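Side-chain contacts in acyl-CoA dehydrogenase (Geobacillus kaustophilus, PDB 2PG0), which probably catalyses the FAD-dependent alpha,beta-dehydrogenation of acyl chains carried as thioesters, introducing a double bond next to the carbonyl: residues Phe24-Lys27 / Glu28-His32; Trp47-Met50 / Gly51-Gly54; Arg8-Arg11 / Glu12-Met16; Gln257-Ala260 / Glu261-Ser265. All coordinates share one frame; numbering follows the deposited sequence.

Interaction 1: residues Phe24-Lys27 / Glu28-His32; sequences FLEK and EAYPH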
loop_
_atom_site.group_PDB
_atom_site.type_symbol
_atom_site.label_atom_id
_atom_site.label_comp_id
_atom_site.label_asym_id
_atom_site.label_seq_id
_atom_site.Cartn_x
_atom_site.Cartn_y
_atom_site.Cartn_z
ATOM N N PHE A 24 38.259 -13.734 -3.453
ATOM C CA PHE A 24 38.997 -12.477 -3.365
ATOM C C PHE A 24 38.358 -11.536 -2.329
ATOM O O PHE A 24 39.044 -11.002 -1.449
ATOM C CB PHE A 24 39.068 -11.819 -4.746
ATOM C CG PHE A 24 39.688 -10.453 -4.748
ATOM C CD1 PHE A 24 41.075 -10.299 -4.789
ATOM C CD2 PHE A 24 38.887 -9.312 -4.726
ATOM C CE1 PHE A 24 41.652 -9.030 -4.797
ATOM C CE2 PHE A 24 39.456 -8.038 -4.735
ATOM C CZ PHE A 24 40.845 -7.893 -4.771
ATOM N N LEU A 25 37.044 -11.356 -2.428
ATOM C CA LEU A 25 36.321 -10.442 -1.536
ATOM C C LEU A 25 36.286 -10.908 -0.087
ATOM O O LEU A 25 36.296 -10.089 0.836
ATOM C CB LEU A 25 34.887 -10.216 -2.043
ATOM C CG LEU A 25 34.745 -9.533 -3.406
ATOM C CD1 LEU A 25 33.263 -9.449 -3.780
ATOM C CD2 LEU A 25 35.396 -8.147 -3.409
ATOM N N GLU A 26 36.229 -12.222 0.118
ATOM C CA GLU A 26 36.227 -12.775 1.470
ATOM C C GLU A 26 37.483 -12.383 2.249
ATOM O O GLU A 26 37.436 -12.239 3.470
ATOM C CB GLU A 26 36.023 -14.293 1.454
ATOM C CG GLU A 26 34.537 -14.686 1.396
ATOM C CD GLU A 26 34.299 -16.152 1.034
ATOM O OE1 GLU A 26 35.280 -16.876 0.748
ATOM O OE2 GLU A 26 33.115 -16.581 1.030
ATOM N N LYS A 27 38.594 -12.203 1.533
ATOM C CA LYS A 27 39.840 -11.738 2.141
ATOM C C LYS A 27 39.972 -10.208 2.149
ATOM O O LYS A 27 40.343 -9.622 3.169
ATOM C CB LYS A 27 41.042 -12.353 1.426
ATOM C CG LYS A 27 42.391 -11.884 1.979
ATOM C CD LYS A 27 43.566 -12.610 1.347
ATOM C CE LYS A 27 43.773 -12.218 -0.111
ATOM N NZ LYS A 27 44.893 -13.004 -0.720
ATOM N N GLU A 28 39.668 -9.581 1.011
ATOM C CA GLU A 28 40.001 -8.171 0.773
ATOM C C GLU A 28 38.912 -7.146 1.091
ATOM O O GLU A 28 39.218 -5.958 1.261
ATOM C CB GLU A 28 40.456 -7.962 -0.676
ATOM C CG GLU A 28 41.704 -8.738 -1.080
ATOM C CD GLU A 28 42.990 -8.190 -0.466
ATOM O OE1 GLU A 28 42.936 -7.217 0.311
ATOM O OE2 GLU A 28 44.066 -8.735 -0.779
ATOM N N ALA A 29 37.665 -7.592 1.176
ATOM C CA ALA A 29 36.539 -6.655 1.284
ATOM C C ALA A 29 35.676 -6.866 2.520
ATOM O O ALA A 29 35.493 -5.942 3.322
ATOM C CB ALA A 29 35.690 -6.699 0.008
ATOM N N TYR A 30 35.139 -8.077 2.674
ATOM C CA TYR A 30 34.228 -8.375 3.779
ATOM C C TYR A 30 34.785 -7.982 5.163
ATOM O O TYR A 30 34.093 -7.311 5.940
ATOM C CB TYR A 30 33.811 -9.853 3.761
ATOM C CG TYR A 30 32.706 -10.195 2.787
ATOM C CD1 TYR A 30 32.993 -10.799 1.559
ATOM C CD2 TYR A 30 31.374 -9.935 3.100
ATOM C CE1 TYR A 30 31.979 -11.135 0.672
ATOM C CE2 TYR A 30 30.354 -10.258 2.215
ATOM C CZ TYR A 30 30.665 -10.856 1.003
ATOM O OH TYR A 30 29.669 -11.190 0.124
ATOM N N PRO A 31 36.036 -8.387 5.475
ATOM C CA PRO A 31 36.517 -8.071 6.824
ATOM C C PRO A 31 36.940 -6.617 7.026
ATOM O O PRO A 31 37.064 -6.183 8.180
ATOM C CB PRO A 31 37.742 -8.982 6.994
ATOM C CG PRO A 31 37.823 -9.844 5.753
ATOM C CD PRO A 31 37.044 -9.131 4.697
ATOM N N HIS A 32 37.178 -5.898 5.929
ATOM C CA HIS A 32 37.680 -4.510 5.941
ATOM C C HIS A 32 36.559 -3.467 5.831
ATOM O O HIS A 32 36.791 -2.278 6.063
ATOM C CB HIS A 32 38.596 -4.255 4.740
ATOM C CG HIS A 32 39.847 -5.077 4.715
ATOM N ND1 HIS A 32 41.089 -4.544 4.987
ATOM C CD2 HIS A 32 40.056 -6.379 4.400
ATOM C CE1 HIS A 32 42.007 -5.485 4.856
ATOM N NE2 HIS A 32 41.405 -6.612 4.513
#

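Interaction 2: residues Trp47-Met50 / Gly51-Gly54; sequences WAKM and GENG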
loop_
_atom_site.group_PDB
_atom_site.type_symbol
_atom_site.label_atom_id
_atom_site.label_comp_id
_atom_site.label_asym_id
_atom_site.label_seq_id
_atom_site.Cartn_x
_atom_site.Cartn_y
_atom_site.Cartn_z
ATOM N N TRP A 47 41.509 -0.820 -5.083
ATOM C CA TRP A 47 41.358 -0.690 -6.534
ATOM C C TRP A 47 42.537 -1.306 -7.299
ATOM O O TRP A 47 42.349 -1.952 -8.335
ATOM C CB TRP A 47 41.239 0.785 -6.909
ATOM C CG TRP A 47 39.908 1.401 -6.562
ATOM C CD1 TRP A 47 39.486 1.817 -5.333
ATOM C CD2 TRP A 47 38.840 1.688 -7.472
ATOM N NE1 TRP A 47 38.209 2.344 -5.420
ATOM C CE2 TRP A 47 37.795 2.279 -6.724
ATOM C CE3 TRP A 47 38.666 1.504 -8.851
ATOM C CZ2 TRP A 47 36.592 2.687 -7.311
ATOM C CZ3 TRP A 47 37.470 1.904 -9.434
ATOM C CH2 TRP A 47 36.449 2.494 -8.659
ATOM N N ALA A 48 43.747 -1.087 -6.779
ATOM C CA ALA A 48 44.960 -1.639 -7.376
ATOM C C ALA A 48 44.910 -3.168 -7.371
ATOM O O ALA A 48 45.298 -3.809 -8.352
ATOM C CB ALA A 48 46.191 -1.140 -6.632
ATOM N N LYS A 49 44.438 -3.744 -6.264
ATOM C CA LYS A 49 44.270 -5.194 -6.156
ATOM C C LYS A 49 43.197 -5.692 -7.119
ATOM O O LYS A 49 43.367 -6.721 -7.766
ATOM C CB LYS A 49 43.934 -5.601 -4.719
ATOM C CG LYS A 49 45.098 -5.447 -3.742
ATOM C CD LYS A 49 44.582 -5.477 -2.311
ATOM C CE LYS A 49 45.700 -5.450 -1.299
ATOM N NZ LYS A 49 45.154 -5.314 0.087
ATOM N N MET A 50 42.093 -4.951 -7.221
ATOM C CA MET A 50 41.048 -5.275 -8.191
ATOM C C MET A 50 41.606 -5.289 -9.622
ATOM O O MET A 50 41.323 -6.206 -10.401
ATOM C CB MET A 50 39.873 -4.292 -8.062
ATOM C CG MET A 50 38.990 -4.524 -6.823
ATOM S SD MET A 50 37.792 -5.892 -6.918
ATOM C CE MET A 50 36.603 -5.177 -8.073
ATOM N N GLY A 51 42.412 -4.285 -9.956
ATOM C CA GLY A 51 42.966 -4.156 -11.298
ATOM C C GLY A 51 43.931 -5.271 -11.653
ATOM O O GLY A 51 43.873 -5.826 -12.758
ATOM N N GLU A 52 44.809 -5.614 -10.712
ATOM C CA GLU A 52 45.839 -6.628 -10.964
ATOM C C GLU A 52 45.251 -8.038 -11.084
ATOM O O GLU A 52 45.835 -8.911 -11.735
ATOM C CB GLU A 52 46.958 -6.554 -9.913
ATOM C CG GLU A 52 46.632 -7.172 -8.566
ATOM C CD GLU A 52 47.640 -6.811 -7.475
ATOM O OE1 GLU A 52 48.489 -5.919 -7.697
ATOM O OE2 GLU A 52 47.573 -7.415 -6.382
ATOM N N ASN A 53 44.076 -8.237 -10.488
ATOM C CA ASN A 53 43.383 -9.515 -10.527
ATOM C C ASN A 53 42.388 -9.625 -11.693
ATOM O O ASN A 53 41.737 -10.658 -11.865
ATOM C CB ASN A 53 42.709 -9.785 -9.176
ATOM C CG ASN A 53 43.690 -10.269 -8.115
ATOM O OD1 ASN A 53 43.999 -11.459 -8.038
ATOM N ND2 ASN A 53 44.182 -9.350 -7.294
ATOM N N GLY A 54 42.291 -8.560 -12.492
ATOM C CA GLY A 54 41.455 -8.544 -13.703
ATOM C C GLY A 54 39.986 -8.211 -13.471
ATOM O O GLY A 54 39.142 -8.471 -14.335
#

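Interaction 3: residues Arg8-Arg11 / Glu12-Met16; sequences RYLR and EEHHM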
loop_
_atom_site.group_PDB
_atom_site.type_symbol
_atom_site.label_atom_id
_atom_site.label_comp_id
_atom_site.label_asym_id
_atom_site.label_seq_id
_atom_site.Cartn_x
_atom_site.Cartn_y
_atom_site.Cartn_z
ATOM N N ARG A 8 19.453 -17.452 -18.300
ATOM C CA ARG A 8 20.266 -18.001 -19.378
ATOM C C ARG A 8 21.579 -17.285 -19.665
ATOM O O ARG A 8 22.351 -17.760 -20.488
ATOM C CB ARG A 8 19.453 -18.066 -20.675
ATOM C CG ARG A 8 18.142 -18.811 -20.554
ATOM C CD ARG A 8 17.609 -19.228 -21.914
ATOM N NE ARG A 8 16.172 -19.494 -21.856
ATOM C CZ ARG A 8 15.538 -20.422 -22.569
ATOM N NH1 ARG A 8 16.204 -21.199 -23.419
ATOM N NH2 ARG A 8 14.226 -20.573 -22.427
ATOM N N TYR A 9 21.838 -16.150 -19.025
ATOM C CA TYR A 9 23.049 -15.396 -19.359
ATOM C C TYR A 9 24.303 -15.902 -18.639
ATOM O O TYR A 9 25.413 -15.512 -18.994
ATOM C CB TYR A 9 22.866 -13.880 -19.179
ATOM C CG TYR A 9 22.502 -13.443 -17.779
ATOM C CD1 TYR A 9 23.490 -13.171 -16.834
ATOM C CD2 TYR A 9 21.163 -13.289 -17.399
ATOM C CE1 TYR A 9 23.163 -12.770 -15.545
ATOM C CE2 TYR A 9 20.827 -12.879 -16.110
ATOM C CZ TYR A 9 21.832 -12.625 -15.188
ATOM O OH TYR A 9 21.517 -12.230 -13.905
ATOM N N LEU A 10 24.126 -16.758 -17.636
ATOM C CA LEU A 10 25.265 -17.315 -16.906
ATOM C C LEU A 10 25.577 -18.729 -17.372
ATOM O O LEU A 10 24.703 -19.601 -17.371
ATOM C CB LEU A 10 25.019 -17.314 -15.395
ATOM C CG LEU A 10 24.783 -15.972 -14.691
ATOM C CD1 LEU A 10 24.379 -16.195 -13.243
ATOM C CD2 LEU A 10 26.001 -15.037 -14.780
ATOM N N ARG A 11 26.827 -18.947 -17.771
ATOM C CA ARG A 11 27.299 -20.303 -18.037
ATOM C C ARG A 11 28.321 -20.737 -16.989
ATOM O O ARG A 11 28.659 -19.968 -16.087
ATOM C CB ARG A 11 27.826 -20.437 -19.464
ATOM C CG ARG A 11 28.911 -19.462 -19.860
ATOM C CD ARG A 11 29.113 -19.478 -21.377
ATOM N NE ARG A 11 28.016 -18.797 -22.060
ATOM C CZ ARG A 11 28.065 -17.540 -22.497
ATOM N NH1 ARG A 11 29.168 -16.811 -22.343
ATOM N NH2 ARG A 11 27.004 -17.010 -23.095
ATOM N N GLU A 12 28.802 -21.973 -17.099
ATOM C CA GLU A 12 29.745 -22.510 -16.120
ATOM C C GLU A 12 30.927 -21.574 -15.834
ATOM O O GLU A 12 31.304 -21.405 -14.676
ATOM C CB GLU A 12 30.221 -23.916 -16.517
ATOM C CG GLU A 12 30.852 -24.720 -15.371
ATOM C CD GLU A 12 29.968 -24.833 -14.124
ATOM O OE1 GLU A 12 28.727 -24.930 -14.253
ATOM O OE2 GLU A 12 30.520 -24.838 -13.002
ATOM N N GLU A 13 31.493 -20.961 -16.878
ATOM C CA GLU A 13 32.615 -20.023 -16.716
ATOM C C GLU A 13 32.296 -18.844 -15.775
ATOM O O GLU A 13 33.164 -18.386 -15.021
ATOM C CB GLU A 13 33.129 -19.523 -18.071
ATOM C CG GLU A 13 32.261 -18.461 -18.739
ATOM C CD GLU A 13 32.650 -18.184 -20.169
ATOM O OE1 GLU A 13 33.254 -17.121 -20.428
ATOM O OE2 GLU A 13 32.348 -19.031 -21.039
ATOM N N HIS A 14 31.052 -18.367 -15.828
ATOM C CA HIS A 14 30.597 -17.276 -14.959
ATOM C C HIS A 14 30.427 -17.770 -13.528
ATOM O O HIS A 14 30.683 -17.033 -12.574
ATOM C CB HIS A 14 29.289 -16.662 -15.480
ATOM C CG HIS A 14 29.399 -16.079 -16.856
ATOM N ND1 HIS A 14 28.811 -16.657 -17.960
ATOM C CD2 HIS A 14 30.043 -14.977 -17.310
ATOM C CE1 HIS A 14 29.077 -15.931 -19.032
ATOM N NE2 HIS A 14 29.824 -14.907 -18.665
ATOM N N HIS A 15 30.006 -19.027 -13.387
ATOM C CA HIS A 15 29.848 -19.646 -12.077
ATOM C C HIS A 15 31.181 -19.869 -11.375
ATOM O O HIS A 15 31.289 -19.611 -10.178
ATOM C CB HIS A 15 29.044 -20.948 -12.172
ATOM C CG HIS A 15 27.624 -20.737 -12.595
ATOM N ND1 HIS A 15 27.046 -21.421 -13.644
ATOM C CD2 HIS A 15 26.674 -19.893 -12.128
ATOM C CE1 HIS A 15 25.795 -21.020 -13.791
ATOM N NE2 HIS A 15 25.544 -20.094 -12.884
ATOM N N MET A 16 32.191 -20.326 -12.118
ATOM C CA MET A 16 33.536 -20.451 -11.540
ATOM C C MET A 16 34.146 -19.078 -11.258
ATOM O O MET A 16 34.821 -18.899 -10.243
ATOM C CB MET A 16 34.492 -21.359 -12.342
ATOM C CG MET A 16 34.239 -21.541 -13.826
ATOM S SD MET A 16 35.138 -22.962 -14.555
ATOM C CE MET A 16 34.114 -24.351 -14.083
#

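Interaction 4: residues Gln257-Ala260 / Glu261-Ser265; sequences QTAA and EVMFS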
loop_
_atom_site.group_PDB
_atom_site.type_symbol
_atom_site.label_atom_id
_atom_site.label_comp_id
_atom_site.label_asym_id
_atom_site.label_seq_id
_atom_site.Cartn_x
_atom_site.Cartn_y
_atom_site.Cartn_z
ATOM N N GLN A 257 18.388 -5.167 -6.488
ATOM C CA GLN A 257 17.852 -6.527 -6.438
ATOM C C GLN A 257 18.693 -7.367 -5.474
ATOM O O GLN A 257 18.158 -8.058 -4.603
ATOM C CB GLN A 257 17.827 -7.160 -7.839
ATOM C CG GLN A 257 17.301 -8.602 -7.885
ATOM C CD GLN A 257 15.857 -8.731 -7.443
ATOM O OE1 GLN A 257 15.023 -7.857 -7.713
ATOM N NE2 GLN A 257 15.556 -9.822 -6.745
ATOM N N THR A 258 20.011 -7.286 -5.637
ATOM C CA THR A 258 20.946 -7.980 -4.743
ATOM C C THR A 258 20.813 -7.536 -3.279
ATOM O O THR A 258 20.845 -8.369 -2.366
ATOM C CB THR A 258 22.396 -7.796 -5.213
ATOM O OG1 THR A 258 22.500 -8.214 -6.574
ATOM C CG2 THR A 258 23.338 -8.645 -4.369
ATOM N N ALA A 259 20.664 -6.231 -3.061
ATOM C CA ALA A 259 20.501 -5.681 -1.710
ATOM C C ALA A 259 19.259 -6.260 -1.033
ATOM O O ALA A 259 19.313 -6.657 0.131
ATOM C CB ALA A 259 20.438 -4.155 -1.748
ATOM N N ALA A 260 18.151 -6.326 -1.776
ATOM C CA ALA A 260 16.903 -6.926 -1.284
ATOM C C ALA A 260 17.107 -8.399 -0.893
ATOM O O ALA A 260 16.669 -8.835 0.180
ATOM C CB ALA A 260 15.807 -6.804 -2.337
ATOM N N GLU A 261 17.767 -9.149 -1.773
ATOM C CA GLU A 261 18.085 -10.571 -1.536
ATOM C C GLU A 261 18.931 -10.760 -0.275
ATOM O O GLU A 261 18.662 -11.663 0.534
ATOM C CB GLU A 261 18.764 -11.183 -2.773
ATOM C CG GLU A 261 17.791 -11.446 -3.928
ATOM C CD GLU A 261 18.454 -11.596 -5.301
ATOM O OE1 GLU A 261 19.685 -11.430 -5.424
ATOM O OE2 GLU A 261 17.726 -11.872 -6.276
ATOM N N VAL A 262 19.936 -9.905 -0.108
ATOM C CA VAL A 262 20.787 -9.902 1.095
ATOM C C VAL A 262 19.976 -9.604 2.350
ATOM O O VAL A 262 20.092 -10.308 3.358
ATOM C CB VAL A 262 21.972 -8.890 0.973
ATOM C CG1 VAL A 262 22.703 -8.717 2.316
ATOM C CG2 VAL A 262 22.953 -9.339 -0.115
ATOM N N MET A 263 19.160 -8.552 2.291
ATOM C CA MET A 263 18.359 -8.148 3.446
ATOM C C MET A 263 17.327 -9.211 3.843
ATOM O O MET A 263 17.078 -9.431 5.039
ATOM C CB MET A 263 17.707 -6.776 3.199
ATOM C CG MET A 263 18.701 -5.619 3.352
ATOM S SD MET A 263 17.984 -3.943 3.200
ATOM C CE MET A 263 17.608 -3.923 1.447
ATOM N N PHE A 264 16.748 -9.881 2.846
ATOM C CA PHE A 264 15.816 -10.980 3.099
ATOM C C PHE A 264 16.514 -12.118 3.850
ATOM O O PHE A 264 15.992 -12.635 4.842
ATOM C CB PHE A 264 15.199 -11.482 1.788
ATOM C CG PHE A 264 14.301 -12.672 1.959
ATOM C CD1 PHE A 264 12.978 -12.504 2.337
ATOM C CD2 PHE A 264 14.789 -13.965 1.760
ATOM C CE1 PHE A 264 12.142 -13.608 2.504
ATOM C CE2 PHE A 264 13.959 -15.079 1.929
ATOM C CZ PHE A 264 12.636 -14.896 2.298
ATOM N N SER A 265 17.703 -12.485 3.377
ATOM C CA SER A 265 18.482 -13.556 4.002
ATOM C C SER A 265 18.818 -13.221 5.458
ATOM O O SER A 265 18.688 -14.069 6.340
ATOM C CB SER A 265 19.753 -13.847 3.203
ATOM O OG SER A 265 20.480 -14.903 3.820
#

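Interaction 1: residues Phe24-Lys27 / Glu28-His32
Two backbone N-H groups, those of Ala29 and Tyr30, converge on Leu25 O where helix 12-28 comes to an end. Ala29 N donates to Leu25 O over 2.9 Å and Tyr30 N to the same oxygen over 3.0 Å, from opposite faces of the carbonyl plane, so that one acceptor serves both the last helical turn and the first residues of the loop. One step earlier, Glu28 N is satisfied by Phe24 O at 2.9 Å. Rotation about CA-CB (chi1 -61°) puts Glu28 CG over one face of the Phe24 ring, a CH-pi contact with CG 4.0 Å from the ring centroid. The bend at chi2 then leads the carboxylate away from the ring face, where OE1 forms a salt bridge with Lys49; Lys27 runs alongside, but its NZ stays 4.3 Å from Glu28 OE2, too far for a salt bridge. Leu25 CD2 meets Ala29 CB at 3.7 Å, and the edge of the Tyr30 ring faces Leu25 O. Around this helix end, Phe24 and Glu28 pack on helix 44-52, while Leu25 and Tyr30 rest on helix 71-84, placing the turn between two helices of the N-terminal domain.

Interaction 2: residues Trp47-Met50 / Gly51-Gly54
The carboxamide of Asn53 points ND2 at Lys49 O, which lies almost exactly in the amide plane, so the N-H is aimed straight at the oxygen: Asn53 ND2 to Lys49 O is 2.8 Å with an angle of 173° at the hydrogen. The Phe24 ring packs against this amide. The indole of Trp47 meets His94 edge-to-face. Lys49 O is gripped twice, since Asn53 N also donates to it over 3.2 Å, the two donors arriving from opposite faces of the carbonyl plane. The side chain thus folds back on its own helix, with CG anti to the carbonyl carbon (chi1 -78°), and adds a second bond to an acceptor in the last turn. Glu52 lies beside Lys49, its CG 3.4 Å from Lys49 O, while the amino group of Lys49 is engaged by Glu28. Farther back, Gly51 N donates to Trp47 O at 2.8 Å. Gly54 ends the helix with positive phi (84°), a backbone shape that favours glycine, in a Schellman motif. Helix 44-52 is flanked by helix 12-28, where Met50 touches Phe21 and Phe24, and by helix 89-105, where both Met50 and Trp47 reach Ile91.

Interaction 3: residues Arg8-Arg11 / Glu12-Met16
Arg11 occupies the N-cap position of helix 12-28, and the imidazole of His14, at N3, accepts from its backbone N-H, which is one half of a capping box. Among the hydrogen bonds, Arg11 N donates to His14 ND1 over 3.0 Å at 174°, nearly straight and close to the ring plane. Arg11 O in turn accepts from His15 N at 3.2 Å, closing the first helical turn, and weakly from His14 N. The other ring nitrogen, His14 NE2, is bonded to Asp70, so the ring is held at both nitrogens. An alanine in place of His14 would strip away both ring bonds and is likely to leave the N-H of Arg11 and the carboxylate of Asp70 each short of a partner. Tyr9 has its hydroxyl on Asp306. Of the charged side chains, Arg11 and Glu13 run side by side, near but not paired, with Arg11 NH1 and Glu13 OE2 4.1 Å apart; Glu13 OE1 instead bonds to the hydroxyl of Tyr73. Apolar packing supplies the rest: Leu10 CD2 lies 3.7 Å from His14 CB, while the Tyr9 side chain fits between helices 71-84 and 285-313. The aliphatic part of Arg11 curls past the imidazole, its CG between backbone N and carbonyl carbon (chi1 55°), and His14 CE1 sits over one face of the guanidinium, 3.4 Å from Arg11 NH1.

Interaction 4: residues Gln257-Ala260 / Glu261-Ser265
Glu261 OE2 is held by two donors, the amide of Gln257 one turn earlier and the guanidinium of Arg302 on helix 285-313, which forms a salt bridge through NE. Gln257 NE2 reaches Glu261 OE2 over 3.0 Å in an almost straight bond (176°), with the acceptor in the amide plane but met from above the carboxylate plane; the two flat groups stand 73° apart. Gln257 gets there by a bend at chi2 (63°), which swings its amide along the helix, and NE2 also serves the carbonyl of Ile298. A leucine in place of Glu261 would probably leave the positive charge of Arg302 without its mate and the Gln257 amide freer to turn. The backbone here runs in regular helical steps, such as Val262 N to Thr258 O at 2.9 Å and Phe264 N to Ala260 O at 2.9 Å. On another side of the helix, Met263 curls its CE back to within 3.5 Å of Ala259 O while packing on helices 319-343 and 354-361; Phe264 reaches Leu383 of the second subunit. Such i to i+4 side-chain pairing on a long, largely buried helix belongs here to the mainly helical C-terminal domain of the acyl-CoA dehydrogenase fold.

From the N terminus, interaction 3 opens helix 12-28 and interaction 1 closes it, so the two contacts mark the start and the end of one helix, with their centres about 23 Å apart. Interaction 2 then finishes helix 44-52, and much later interaction 4 lies inside helix 237-273. Each contact is local and none closes a long loop; they follow in series, neither nesting nor crossing. Interactions 1 and 2 alone touch, joined by a salt bridge and by packing round Phe24, which ties two helix ends of the N-terminal domain. Interactions 3 and 4 do not meet, yet both reach helix 285-313, linking the chain start and the C-terminal helices.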